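Local coordinates for protein ancestral D-type dye decolorizing peroxidase (Geotrichum candidum, PDB 7ANV) that probably uses hydrogen peroxide at a haem centre to oxidise bulky dyes and related substrates, as other dye-decolorizing peroxidases do, at residues 15-20 / 53-58. Numbering follows the deposited sequence.
Sequences GLPKKT and KDRKAI. With SO4 (sulfate ion), chain H.
Arg55 reaches from helix 48-59 to the backbone of Gly15 and grips a single carbonyl oxygen side-on with two nitrogens. Arg55 NH2 donates to Gly15 O at 2.8 Å. Arg55 NE donates to the same Gly15 O at 3.2 Å, with a more bent N-H...O angle of 136°. The acceptor lies close to the guanidinium plane, whereas NH2 sits well above the plane of the carbonyl. An arm extended from CG to NE (chi2 180°, chi3 176°) carries the head group across to the loop. This side-on grip, two nitrogens on one oxygen, limits the rotation of the guanidinium, and an alanine here would probably leave Gly15 O without both of these donors and Pro17 CB without the flat group beneath it.

The contact belongs to the N-terminal ferredoxin-like half of the DyP fold, where the loop leading into strand 20-28 is fastened to a helix.

Van der Waals packing accompanies the polar grip. Pro17 CB lies over one face of the Arg55 guanidinium, 4.1 Å above its plane and offset toward the rim. In an apolar contact, Pro17 CB also meets Ile58 CD1 at 3.5 Å. Leu77 touches the side chains of both Pro17 and Ile58.

A sulfate, probably from the crystallisation liquor, bridges the two segments: Arg55 NH2 donates to sulfate O2 at 2.7 Å, Arg55 NH1 adds a weak bond to O2, and Lys18 N donates to sulfate O4 at 2.8 Å.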
loop_
_atom_site.group_PDB
_atom_site.type_symbol
_atom_site.label_atom_id
_atom_site.label_comp_id
_atom_site.label_asym_id
_atom_site.label_seq_id
_atom_site.Cartn_x
_atom_site.Cartn_y
_atom_site.Cartn_z
ATOM N N GLY A 15 1.687 -13.111 1.826
ATOM C CA GLY A 15 2.227 -12.293 0.727
ATOM C C GLY A 15 3.233 -13.034 -0.121
ATOM O O GLY A 15 4.025 -13.836 0.399
ATOM N N LEU A 16 3.200 -12.784 -1.430
ATOM C CA LEU A 16 4.135 -13.445 -2.371
ATOM C C LEU A 16 5.542 -12.924 -2.141
ATOM O O LEU A 16 5.775 -11.729 -2.200
ATOM C CB LEU A 16 3.694 -13.162 -3.808
ATOM C CG LEU A 16 2.282 -13.583 -4.179
ATOM C CD1 LEU A 16 1.998 -13.169 -5.622
ATOM C CD2 LEU A 16 2.118 -15.071 -3.996
ATOM N N PRO A 17 6.505 -13.789 -1.798
ATOM C CA PRO A 17 7.885 -13.349 -1.583
ATOM C C PRO A 17 8.502 -12.943 -2.922
ATOM O O PRO A 17 8.101 -13.498 -3.942
ATOM C CB PRO A 17 8.610 -14.586 -1.034
ATOM C CG PRO A 17 7.742 -15.722 -1.404
ATOM C CD PRO A 17 6.327 -15.216 -1.500
ATOM N N LYS A 18 9.382 -11.948 -2.914
ATOM C CA LYS A 18 9.815 -11.356 -4.201
ATOM C C LYS A 18 11.082 -10.520 -4.061
ATOM O O LYS A 18 11.289 -9.846 -3.008
ATOM C CB LYS A 18 8.667 -10.502 -4.741
ATOM C CG LYS A 18 8.348 -9.237 -3.962
ATOM C CD LYS A 18 6.956 -8.722 -4.226
ATOM C CE LYS A 18 6.535 -7.625 -3.279
ATOM N NZ LYS A 18 5.140 -7.252 -3.530
ATOM N N LYS A 19 11.854 -10.489 -5.139
ATOM C CA LYS A 19 12.859 -9.423 -5.408
ATOM C C LYS A 19 12.335 -8.560 -6.566
ATOM O O LYS A 19 12.759 -7.437 -6.709
ATOM C CB LYS A 19 14.206 -10.059 -5.750
ATOM C CG LYS A 19 14.774 -10.893 -4.600
ATOM C CD LYS A 19 16.227 -11.335 -4.739
ATOM C CE LYS A 19 16.754 -11.890 -3.416
ATOM N NZ LYS A 19 18.239 -11.980 -3.371
ATOM N N THR A 20 11.457 -9.121 -7.393
ATOM C CA THR A 20 10.862 -8.425 -8.553
ATOM C C THR A 20 9.436 -8.934 -8.739
ATOM O O THR A 20 9.129 -10.086 -8.371
ATOM C CB THR A 20 11.719 -8.608 -9.815
ATOM O OG1 THR A 20 11.193 -7.810 -10.875
ATOM C CG2 THR A 20 11.806 -10.043 -10.285
ATOM N N LYS A 53 4.912 -22.521 2.758
ATOM C CA LYS A 53 5.961 -23.476 2.344
ATOM C C LYS A 53 7.132 -22.744 1.710
ATOM O O LYS A 53 8.269 -23.067 2.068
ATOM C CB LYS A 53 5.438 -24.391 1.257
ATOM C CG LYS A 53 4.944 -25.693 1.753
ATOM C CD LYS A 53 4.776 -26.659 0.635
ATOM C CE LYS A 53 3.903 -27.771 1.123
ATOM N NZ LYS A 53 4.563 -28.497 2.238
ATOM N N ASP A 54 6.859 -21.848 0.769
ATOM C CA ASP A 54 7.900 -21.084 0.023
ATOM C C ASP A 54 8.766 -20.278 1.003
ATOM O O ASP A 54 9.989 -20.277 0.853
ATOM C CB ASP A 54 7.272 -20.140 -0.984
ATOM C CG ASP A 54 6.625 -20.827 -2.174
ATOM O OD1 ASP A 54 6.852 -22.057 -2.355
ATOM O OD2 ASP A 54 5.889 -20.119 -2.894
ATOM N N ARG A 55 8.148 -19.617 1.981
ATOM C CA ARG A 55 8.872 -18.750 2.950
ATOM C C ARG A 55 9.753 -19.642 3.830
ATOM O O ARG A 55 10.892 -19.233 4.108
ATOM C CB ARG A 55 7.872 -17.878 3.722
ATOM C CG ARG A 55 7.299 -16.734 2.901
ATOM C CD ARG A 55 6.294 -15.872 3.671
ATOM N NE ARG A 55 5.897 -14.767 2.813
ATOM C CZ ARG A 55 6.631 -13.695 2.617
ATOM N NH1 ARG A 55 7.774 -13.549 3.284
ATOM N NH2 ARG A 55 6.201 -12.747 1.817
ATOM N N LYS A 56 9.264 -20.822 4.230
ATOM C CA LYS A 56 10.057 -21.841 4.967
ATOM C C LYS A 56 11.280 -22.227 4.118
ATOM O O LYS A 56 12.352 -22.381 4.708
ATOM C CB LYS A 56 9.199 -23.057 5.345
ATOM C CG LYS A 56 9.967 -24.285 5.837
ATOM C CD LYS A 56 9.100 -25.242 6.665
ATOM C CE LYS A 56 9.410 -26.726 6.589
ATOM N NZ LYS A 56 10.793 -27.043 6.183
ATOM N N ALA A 57 11.149 -22.341 2.792
ATOM C CA ALA A 57 12.267 -22.723 1.890
ATOM C C ALA A 57 13.261 -21.559 1.745
ATOM O O ALA A 57 14.488 -21.811 1.774
ATOM C CB ALA A 57 11.750 -23.195 0.555
ATOM N N ILE A 58 12.786 -20.321 1.591
ATOM C CA ILE A 58 13.683 -19.130 1.527
ATOM C C ILE A 58 14.445 -19.028 2.855
ATOM O O ILE A 58 15.675 -18.891 2.798
ATOM C CB ILE A 58 12.905 -17.838 1.197
ATOM C CG1 ILE A 58 12.297 -17.890 -0.207
ATOM C CG2 ILE A 58 13.772 -16.592 1.382
ATOM C CD1 ILE A 58 11.062 -17.029 -0.338
HETATM S S SO4 H . 9.699 -11.016 1.073
HETATM O O1 SO4 H . 10.345 -9.861 1.636
HETATM O O2 SO4 H . 8.342 -11.082 1.556
HETATM O O3 SO4 H . 10.404 -12.211 1.468
HETATM O O4 SO4 H . 9.704 -10.915 -0.362
#